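Local coordinates for HD domain protein (Enterococcus faecalis, PDB 4LRL) that probably hydrolyses deoxyribonucleoside triphosphates as an HD-domain triphosphohydrolase under allosteric activation and inhibition, at residues K30-P35 with Q51-L56; P43-I48 with V94-R99; Q159-P164 with E181-V186. All coordinates share one frame; numbering follows the deposited sequence.

Contact 1 (K30-P35 with Q51-L56); sequences KEQRLP and QHQVIL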
loop_
_atom_site.group_PDB
_atom_site.type_symbol
_atom_site.label_atom_id
_atom_site.label_comp_id
_atom_site.label_asym_id
_atom_site.label_seq_id
_atom_site.Cartn_x
_atom_site.Cartn_y
_atom_site.Cartn_z
ATOM N N LYS C 30 40.700 -3.145 -1.271
ATOM C CA LYS C 30 39.837 -2.375 -0.371
ATOM C C LYS C 30 39.188 -1.172 -1.069
ATOM O O LYS C 30 38.089 -0.741 -0.697
ATOM C CB LYS C 30 40.650 -1.948 0.864
ATOM C CG LYS C 30 40.159 -0.732 1.639
ATOM C CD LYS C 30 41.330 -0.119 2.399
ATOM C CE LYS C 30 41.382 1.398 2.230
ATOM N NZ LYS C 30 42.788 1.921 2.273
ATOM N N GLU C 31 39.869 -0.655 -2.092
ATOM C CA GLU C 31 39.416 0.523 -2.830
ATOM C C GLU C 31 38.705 0.182 -4.141
ATOM O O GLU C 31 38.176 1.068 -4.809
ATOM C CB GLU C 31 40.601 1.440 -3.130
ATOM C CG GLU C 31 41.234 2.101 -1.921
ATOM C CD GLU C 31 42.538 2.795 -2.272
ATOM O OE1 GLU C 31 42.560 4.043 -2.281
ATOM O OE2 GLU C 31 43.540 2.099 -2.557
ATOM N N GLN C 32 38.688 -1.098 -4.506
ATOM C CA GLN C 32 38.143 -1.521 -5.798
ATOM C C GLN C 32 36.642 -1.284 -5.932
ATOM O O GLN C 32 35.838 -1.867 -5.203
ATOM C CB GLN C 32 38.481 -2.985 -6.090
ATOM C CG GLN C 32 39.901 -3.205 -6.577
ATOM C CD GLN C 32 40.075 -4.508 -7.338
ATOM O OE1 GLN C 32 39.108 -5.106 -7.819
ATOM N NE2 GLN C 32 41.318 -4.951 -7.460
ATOM N N ARG C 33 36.292 -0.405 -6.867
ATOM C CA ARG C 33 34.904 -0.112 -7.214
ATOM C C ARG C 33 34.520 -0.848 -8.489
ATOM O O ARG C 33 35.355 -1.044 -9.369
ATOM C CB ARG C 33 34.702 1.396 -7.404
ATOM C CG ARG C 33 33.955 2.092 -6.275
ATOM C CD ARG C 33 34.862 2.427 -5.103
ATOM N NE ARG C 33 34.116 2.990 -3.973
ATOM C CZ ARG C 33 34.677 3.481 -2.868
ATOM N NH1 ARG C 33 35.999 3.484 -2.732
ATOM N NH2 ARG C 33 33.917 3.970 -1.896
ATOM N N LEU C 34 33.258 -1.258 -8.582
ATOM C CA LEU C 34 32.750 -1.932 -9.773
ATOM C C LEU C 34 32.597 -0.928 -10.907
ATOM O O LEU C 34 32.206 0.217 -10.654
ATOM C CB LEU C 34 31.403 -2.599 -9.485
ATOM C CG LEU C 34 31.386 -3.789 -8.522
ATOM C CD1 LEU C 34 29.960 -4.127 -8.125
ATOM C CD2 LEU C 34 32.084 -5.001 -9.130
ATOM N N PRO C 35 32.918 -1.343 -12.158
ATOM C CA PRO C 35 32.768 -0.440 -13.313
ATOM C C PRO C 35 31.408 0.260 -13.274
ATOM O O PRO C 35 31.346 1.497 -13.251
ATOM C CB PRO C 35 32.862 -1.386 -14.520
ATOM C CG PRO C 35 33.716 -2.513 -14.046
ATOM C CD PRO C 35 33.434 -2.670 -12.561
ATOM N N GLN C 51 28.542 -1.277 -5.024
ATOM C CA GLN C 51 29.637 -0.564 -5.712
ATOM C C GLN C 51 31.015 -1.182 -5.491
ATOM O O GLN C 51 31.898 -1.025 -6.328
ATOM C CB GLN C 51 29.729 0.900 -5.271
ATOM C CG GLN C 51 28.607 1.792 -5.740
ATOM C CD GLN C 51 27.595 2.030 -4.647
ATOM O OE1 GLN C 51 27.744 2.947 -3.835
ATOM N NE2 GLN C 51 26.562 1.200 -4.610
ATOM N N HIS C 52 31.213 -1.843 -4.352
ATOM C CA HIS C 52 32.522 -2.396 -4.006
ATOM C C HIS C 52 32.685 -3.821 -4.517
ATOM O O HIS C 52 31.780 -4.646 -4.374
ATOM C CB HIS C 52 32.733 -2.383 -2.490
ATOM C CG HIS C 52 32.738 -1.013 -1.888
ATOM N ND1 HIS C 52 31.586 -0.374 -1.472
ATOM C CD2 HIS C 52 33.758 -0.161 -1.625
ATOM C CE1 HIS C 52 31.898 0.813 -0.981
ATOM N NE2 HIS C 52 33.209 0.968 -1.064
ATOM N N GLN C 53 33.852 -4.100 -5.095
ATOM C CA GLN C 53 34.234 -5.453 -5.497
ATOM C C GLN C 53 34.211 -6.424 -4.309
ATOM O O GLN C 53 33.796 -7.571 -4.446
ATOM C CB GLN C 53 35.624 -5.432 -6.152
ATOM C CG GLN C 53 36.043 -6.734 -6.822
ATOM C CD GLN C 53 35.154 -7.104 -8.007
ATOM O OE1 GLN C 53 35.171 -6.441 -9.045
ATOM N NE2 GLN C 53 34.382 -8.177 -7.856
ATOM N N VAL C 54 34.651 -5.959 -3.144
ATOM C CA VAL C 54 34.666 -6.778 -1.937
ATOM C C VAL C 54 33.253 -7.266 -1.582
ATOM O O VAL C 54 33.060 -8.440 -1.252
ATOM C CB VAL C 54 35.290 -6.009 -0.742
ATOM C CG1 VAL C 54 35.079 -6.753 0.571
ATOM C CG2 VAL C 54 36.770 -5.768 -0.982
ATOM N N ILE C 55 32.276 -6.359 -1.667
ATOM C CA ILE C 55 30.888 -6.664 -1.347
ATOM C C ILE C 55 30.302 -7.650 -2.362
ATOM O O ILE C 55 29.665 -8.628 -1.972
ATOM C CB ILE C 55 30.024 -5.375 -1.251
ATOM C CG1 ILE C 55 30.578 -4.422 -0.177
ATOM C CG2 ILE C 55 28.542 -5.713 -1.019
ATOM C CD1 ILE C 55 30.653 -4.996 1.242
ATOM N N LEU C 56 30.538 -7.404 -3.652
ATOM C CA LEU C 56 30.055 -8.307 -4.688
ATOM C C LEU C 56 30.613 -9.717 -4.489
ATOM O O LEU C 56 29.875 -10.706 -4.585
ATOM C CB LEU C 56 30.390 -7.789 -6.087
ATOM C CG LEU C 56 29.890 -8.684 -7.234
ATOM C CD1 LEU C 56 28.372 -8.785 -7.242
ATOM C CD2 LEU C 56 30.400 -8.217 -8.574
HETATM O O HOH W 1 36.134 -2.979 -2.855
#
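Arg-33 and His-52 run side by side and point the same way, the imidazole lying against the guanidinium. NE2 of His-52 sits over one guanidinium face, offset toward its rim, with Arg-33 NH2 3.2 Å from His-52 NE2. The planes are 42° apart, and NH2 and NE2 do not meet at an angle that makes a hydrogen bond. A bend at chi2 (82°) brings the arginine chain back to the ring. The two residues form a non-hydrogen-bonded antiparallel pair of the hairpin of strands 33-42 and 46-52, at its open end. His-52 also takes the N-cap position of helix 53-60, where strand passes straight into helix. Leu-34 N gives a bond of 2.6 Å to Gln-51 O, while Gln-53 N donates to Gln-32 O at 3.0 Å with a nearly straight N-H (169°). A water also donates to Gln-32 O. Gln-32, extended, and Gln-53, bent at chi2, lie side by side, pointing the same way with amide planes nearly perpendicular; NE2 of Gln-53 is bound by Asp-57. Leu-34 crosses both Gln-53 and Leu-56 at about a right angle. Leucine's branched end suits this place, its CD2 touching Leu-56 CD2 at 3.7 Å and Gln-53 OE1 at 3.4 Å. The side chain of Leu-56 comes within about 4 Å of a bound dGTP.

Contact 2 (P43-I48 with V94-R99); sequences PVHNYI and VYEITR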
loop_
_atom_site.group_PDB
_atom_site.type_symbol
_atom_site.label_atom_id
_atom_site.label_comp_id
_atom_site.label_asym_id
_atom_site.label_seq_id
_atom_site.Cartn_x
_atom_site.Cartn_y
_atom_site.Cartn_z
ATOM N N PRO C 43 12.052 -6.635 -3.041
ATOM C CA PRO C 43 10.675 -6.156 -2.872
ATOM C C PRO C 43 10.508 -5.156 -1.720
ATOM O O PRO C 43 9.562 -4.361 -1.723
ATOM C CB PRO C 43 9.880 -7.442 -2.621
ATOM C CG PRO C 43 10.884 -8.440 -2.160
ATOM C CD PRO C 43 12.172 -8.088 -2.832
ATOM N N VAL C 44 11.439 -5.176 -0.771
ATOM C CA VAL C 44 11.355 -4.328 0.420
ATOM C C VAL C 44 12.012 -2.949 0.233
ATOM O O VAL C 44 11.376 -1.911 0.470
ATOM C CB VAL C 44 11.929 -5.065 1.657
ATOM C CG1 VAL C 44 12.027 -4.136 2.874
ATOM C CG2 VAL C 44 11.084 -6.287 1.973
ATOM N N HIS C 45 13.275 -2.945 -0.197
ATOM C CA HIS C 45 14.038 -1.703 -0.371
ATOM C C HIS C 45 14.115 -1.271 -1.829
ATOM O O HIS C 45 14.902 -0.380 -2.176
ATOM C CB HIS C 45 15.439 -1.840 0.244
ATOM C CG HIS C 45 15.415 -2.242 1.684
ATOM N ND1 HIS C 45 14.789 -1.488 2.651
ATOM C CD2 HIS C 45 15.910 -3.330 2.320
ATOM C CE1 HIS C 45 14.903 -2.091 3.822
ATOM N NE2 HIS C 45 15.582 -3.209 3.650
ATOM N N ASN C 46 13.271 -1.899 -2.659
ATOM C CA ASN C 46 13.226 -1.702 -4.104
ATOM C C ASN C 46 14.509 -2.156 -4.796
ATOM O O ASN C 46 14.447 -3.013 -5.680
ATOM C CB ASN C 46 12.798 -0.275 -4.470
ATOM C CG ASN C 46 11.488 0.121 -3.799
ATOM O OD1 ASN C 46 10.451 -0.517 -4.002
ATOM N ND2 ASN C 46 11.536 1.161 -2.977
ATOM N N TYR C 47 15.659 -1.634 -4.368
ATOM C CA TYR C 47 16.959 -2.026 -4.910
ATOM C C TYR C 47 18.019 -2.176 -3.825
ATOM O O TYR C 47 18.065 -1.389 -2.864
ATOM C CB TYR C 47 17.451 -0.993 -5.918
ATOM C CG TYR C 47 16.625 -0.910 -7.177
ATOM C CD1 TYR C 47 15.523 -0.058 -7.254
ATOM C CD2 TYR C 47 16.945 -1.680 -8.292
ATOM C CE1 TYR C 47 14.763 0.028 -8.410
ATOM C CE2 TYR C 47 16.189 -1.600 -9.456
ATOM C CZ TYR C 47 15.100 -0.745 -9.505
ATOM O OH TYR C 47 14.346 -0.665 -10.649
ATOM N N ILE C 48 18.867 -3.191 -3.989
ATOM C CA ILE C 48 20.106 -3.298 -3.233
ATOM C C ILE C 48 21.201 -2.773 -4.166
ATOM O O ILE C 48 21.285 -3.198 -5.322
ATOM C CB ILE C 48 20.419 -4.765 -2.816
ATOM C CG1 ILE C 48 19.212 -5.458 -2.139
ATOM C CG2 ILE C 48 21.706 -4.848 -1.962
ATOM C CD1 ILE C 48 18.611 -4.757 -0.911
ATOM N N VAL C 94 19.962 -5.835 5.192
ATOM C CA VAL C 94 20.709 -5.215 6.285
ATOM C C VAL C 94 21.886 -4.454 5.708
ATOM O O VAL C 94 22.134 -3.325 6.093
ATOM C CB VAL C 94 21.158 -6.265 7.330
ATOM C CG1 VAL C 94 21.994 -5.621 8.466
ATOM C CG2 VAL C 94 19.946 -6.951 7.893
ATOM N N TYR C 95 22.570 -5.061 4.734
ATOM C CA TYR C 95 23.650 -4.385 4.017
ATOM C C TYR C 95 23.148 -3.091 3.372
ATOM O O TYR C 95 23.786 -2.046 3.483
ATOM C CB TYR C 95 24.281 -5.299 2.953
ATOM C CG TYR C 95 24.913 -4.501 1.822
ATOM C CD1 TYR C 95 26.184 -3.947 1.965
ATOM C CD2 TYR C 95 24.215 -4.254 0.632
ATOM C CE1 TYR C 95 26.760 -3.188 0.947
ATOM C CE2 TYR C 95 24.784 -3.485 -0.394
ATOM C CZ TYR C 95 26.061 -2.965 -0.225
ATOM O OH TYR C 95 26.646 -2.219 -1.216
ATOM N N GLU C 96 22.003 -3.167 2.700
ATOM C CA GLU C 96 21.447 -2.005 2.016
ATOM C C GLU C 96 21.097 -0.835 2.945
ATOM O O GLU C 96 21.435 0.313 2.647
ATOM C CB GLU C 96 20.233 -2.385 1.155
ATOM C CG GLU C 96 19.589 -1.189 0.430
ATOM C CD GLU C 96 20.511 -0.488 -0.578
ATOM O OE1 GLU C 96 20.119 0.597 -1.065
ATOM O OE2 GLU C 96 21.604 -1.010 -0.910
ATOM N N ILE C 97 20.415 -1.130 4.049
ATOM C CA ILE C 97 20.044 -0.103 5.026
ATOM C C ILE C 97 21.309 0.569 5.577
ATOM O O ILE C 97 21.363 1.788 5.694
ATOM C CB ILE C 97 19.190 -0.691 6.177
ATOM C CG1 ILE C 97 17.838 -1.217 5.635
ATOM C CG2 ILE C 97 19.017 0.334 7.309
ATOM C CD1 ILE C 97 16.873 -1.738 6.714
ATOM N N THR C 98 22.321 -0.244 5.875
ATOM C CA THR C 98 23.608 0.208 6.404
ATOM C C THR C 98 24.311 1.115 5.393
ATOM O O THR C 98 24.901 2.136 5.766
ATOM C CB THR C 98 24.511 -1.003 6.747
ATOM O OG1 THR C 98 23.878 -1.796 7.755
ATOM C CG2 THR C 98 25.849 -0.563 7.273
ATOM N N ARG C 99 24.230 0.746 4.114
ATOM C CA ARG C 99 24.816 1.563 3.055
ATOM C C ARG C 99 24.117 2.919 2.987
ATOM O O ARG C 99 24.764 3.955 2.844
ATOM C CB ARG C 99 24.761 0.843 1.709
ATOM C CG ARG C 99 25.449 1.589 0.580
ATOM C CD ARG C 99 24.985 1.092 -0.781
ATOM N NE ARG C 99 23.589 1.406 -1.080
ATOM C CZ ARG C 99 23.116 2.608 -1.428
ATOM N NH1 ARG C 99 23.922 3.665 -1.528
ATOM N NH2 ARG C 99 21.812 2.756 -1.684
#
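Strand 46-48 crosses helix 94-99 almost perpendicularly, at 88° with 8.8 Å between the axes, and the backbones come nearest at Ile-48 and Glu-96. Ile-48 divides its branches between two helix residues. CD1 packs on the aliphatic stem of Glu-96, 3.5 Å from Glu-96 CB, as the two side chains slide past each other in opposite directions; CG2 meets the edge of the Tyr-95 ring, in its plane, 3.7 Å from Tyr-95 CD2. Tyr-95 OH is hydrogen-bonded to the carbonyl of His-49. The helix lies in the HD domain and carries the metal ligand His-90 nearer its start; the hairpin of strands 33-42 and 46-52 packs across it here. With chi2 near 62° the chain of Glu-96 bends, and its carboxylate is buried in a set of donors. Arg-99 grips it side-on, NH2 2.8 Å from Glu-96 OE1 and NE 3.1 Å from Glu-96 OE2; Arg-100 adds a salt bridge and His-49 a backbone N-H. The two arginines and the N-H probably offset the nearness of Tyr-47 O, an acceptor that faces Glu-96 OE1 at 3.4 Å without bonding. At the hairpin turn His-45 crosses Ile-97 at about a right angle, its CE1 3.5 Å from Ile-97 CD1, while NE2 of this buried histidine is held by Asp-210 of helix 206-219.

Contact 3 (Q159-P164 with E181-V186); sequences QIITSP and EKVASV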
loop_
_atom_site.group_PDB
_atom_site.type_symbol
_atom_site.label_atom_id
_atom_site.label_comp_id
_atom_site.label_asym_id
_atom_site.label_seq_id
_atom_site.Cartn_x
_atom_site.Cartn_y
_atom_site.Cartn_z
ATOM N N GLN C 159 33.703 -17.733 13.405
ATOM C CA GLN C 159 34.463 -18.817 12.784
ATOM C C GLN C 159 34.554 -18.666 11.265
ATOM O O GLN C 159 35.634 -18.780 10.698
ATOM C CB GLN C 159 33.835 -20.175 13.104
ATOM C CG GLN C 159 34.186 -20.756 14.454
ATOM C CD GLN C 159 33.608 -22.149 14.641
ATOM O OE1 GLN C 159 33.602 -22.967 13.717
ATOM N NE2 GLN C 159 33.117 -22.427 15.844
ATOM N N ILE C 160 33.417 -18.413 10.616
ATOM C CA ILE C 160 33.362 -18.319 9.156
ATOM C C ILE C 160 34.204 -17.141 8.657
ATOM O O ILE C 160 34.843 -17.201 7.598
ATOM C CB ILE C 160 31.904 -18.185 8.665
ATOM C CG1 ILE C 160 31.135 -19.485 8.934
ATOM C CG2 ILE C 160 31.853 -17.810 7.173
ATOM C CD1 ILE C 160 29.643 -19.308 8.988
ATOM N N ILE C 161 34.202 -16.080 9.445
ATOM C CA ILE C 161 34.930 -14.878 9.108
ATOM C C ILE C 161 36.422 -15.078 9.317
ATOM O O ILE C 161 37.225 -14.613 8.513
ATOM C CB ILE C 161 34.423 -13.676 9.932
ATOM C CG1 ILE C 161 33.023 -13.273 9.461
ATOM C CG2 ILE C 161 35.402 -12.496 9.841
ATOM C CD1 ILE C 161 32.303 -12.323 10.395
ATOM N N THR C 162 36.782 -15.788 10.383
ATOM C CA THR C 162 38.183 -15.911 10.789
ATOM C C THR C 162 38.866 -17.229 10.378
ATOM O O THR C 162 40.060 -17.400 10.609
ATOM C CB THR C 162 38.345 -15.670 12.312
ATOM O OG1 THR C 162 37.601 -16.654 13.034
ATOM C CG2 THR C 162 37.834 -14.279 12.704
ATOM N N SER C 163 38.121 -18.145 9.754
ATOM C CA SER C 163 38.674 -19.451 9.347
ATOM C C SER C 163 39.099 -19.472 7.878
ATOM O O SER C 163 38.286 -19.209 6.988
ATOM C CB SER C 163 37.698 -20.605 9.614
ATOM O OG SER C 163 37.274 -20.627 10.966
ATOM N N PRO C 164 40.378 -19.804 7.629
ATOM C CA PRO C 164 40.978 -19.803 6.301
ATOM C C PRO C 164 40.297 -20.745 5.317
ATOM O O PRO C 164 40.366 -20.517 4.113
ATOM C CB PRO C 164 42.408 -20.268 6.570
ATOM C CG PRO C 164 42.667 -19.867 7.983
ATOM C CD PRO C 164 41.366 -20.121 8.672
ATOM N N GLU C 181 39.673 -10.324 11.419
ATOM C CA GLU C 181 39.526 -10.142 12.867
ATOM C C GLU C 181 38.673 -8.909 13.160
ATOM O O GLU C 181 37.774 -8.938 14.001
ATOM C CB GLU C 181 40.909 -10.031 13.526
ATOM C CG GLU C 181 40.908 -9.755 15.029
ATOM C CD GLU C 181 41.092 -8.278 15.361
ATOM O OE1 GLU C 181 41.813 -7.577 14.614
ATOM O OE2 GLU C 181 40.522 -7.825 16.377
ATOM N N LYS C 182 38.962 -7.824 12.449
ATOM C CA LYS C 182 38.209 -6.575 12.604
ATOM C C LYS C 182 36.723 -6.733 12.252
ATOM O O LYS C 182 35.861 -6.270 12.999
ATOM C CB LYS C 182 38.854 -5.446 11.794
ATOM C CG LYS C 182 40.278 -5.097 12.232
ATOM C CD LYS C 182 40.791 -3.839 11.543
ATOM C CE LYS C 182 42.017 -3.306 12.259
ATOM N NZ LYS C 182 42.627 -2.123 11.572
ATOM N N VAL C 183 36.414 -7.395 11.137
ATOM C CA VAL C 183 35.008 -7.654 10.774
ATOM C C VAL C 183 34.282 -8.442 11.881
ATOM O O VAL C 183 33.151 -8.119 12.248
ATOM C CB VAL C 183 34.878 -8.385 9.409
ATOM C CG1 VAL C 183 33.434 -8.798 9.140
ATOM C CG2 VAL C 183 35.394 -7.511 8.278
ATOM N N ALA C 184 34.958 -9.456 12.416
ATOM C CA ALA C 184 34.401 -10.314 13.452
ATOM C C ALA C 184 34.151 -9.540 14.739
ATOM O O ALA C 184 33.141 -9.761 15.409
ATOM C CB ALA C 184 35.323 -11.507 13.706
ATOM N N SER C 185 35.066 -8.622 15.063
ATOM C CA SER C 185 34.962 -7.770 16.249
ATOM C C SER C 185 33.777 -6.804 16.233
ATOM O O SER C 185 33.315 -6.374 17.297
ATOM C CB SER C 185 36.266 -6.988 16.464
ATOM O OG SER C 185 36.442 -5.972 15.487
ATOM N N VAL C 186 33.294 -6.454 15.041
ATOM C CA VAL C 186 32.104 -5.613 14.924
ATOM C C VAL C 186 30.899 -6.414 15.384
ATOM O O VAL C 186 30.047 -5.909 16.112
ATOM C CB VAL C 186 31.861 -5.091 13.475
ATOM C CG1 VAL C 186 30.567 -4.277 13.405
ATOM C CG2 VAL C 186 33.016 -4.243 13.007
#
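Two donors share the carbonyl oxygen of Lys-182: Ser-185 OG reaches it at 2.6 Å and Val-186 N at 3.3 Å. A chi1 of 71° turns the serine OG back to this carbonyl of its own helix, which it meets well off the C=O direction (118°). Serine suits this partly exposed side of helix 179-187, since its polar group is satisfied by its own helix. Another face of that helix meets helix 153-162 within the helical HD domain, and there the contact is made by methyl groups. Ala-184 stands opposite Ile-161, their CA atoms 6.3 Å apart, and its small side chain allows two neighbours to close on a single methyl. Ile-161 CG2 lies 4.0 Å from Ala-184 CB, and Thr-162 CG2 lies 3.9 Å from the same Ala-184 CB. Thr-162 can show its methyl to the alanine because its hydroxyl is turned to its own helix, where it bonds the carbonyl of Val-158. The longer branch of Ile-161 continues past the alanine and crosses Val-183 at about a right angle. Beta-branching suits Ile-161 and Val-183, since each offers methyls in more than one direction. Val-183 also touches Leu-133 of helix 124-133, just before the metal ligand His-134, and the side chain of Ile-161 is about 8 Å from that of His-134. Ile-161 thus lies near the metal ligands without touching them. Its CD1 meets Val-183 CG1 at 3.9 Å.

In the fold
Contacts 1 and 2 hold the same hairpin, strands 33-42 and 46-52, at two places about 17 Å apart between centres, and they touch where Ile-55 packs on Tyr-95. Contact 1 lies at the surface and depends on backbone hydrogen bonds, with an arginine and a histidine lying side by side. Contact 2 is buried, and joins the hairpin to helix 87-108 through apolar branches beside a carboxylate held by two arginines, which probably balance its charge. Contact 3, also buried, stands apart from both: it links two helices of the HD domain almost wholly through methyl groups, with no polar bond between the two segments. Helix 124-133 borders all three contacts and leads into the metal ligands His-134 and Asp-135.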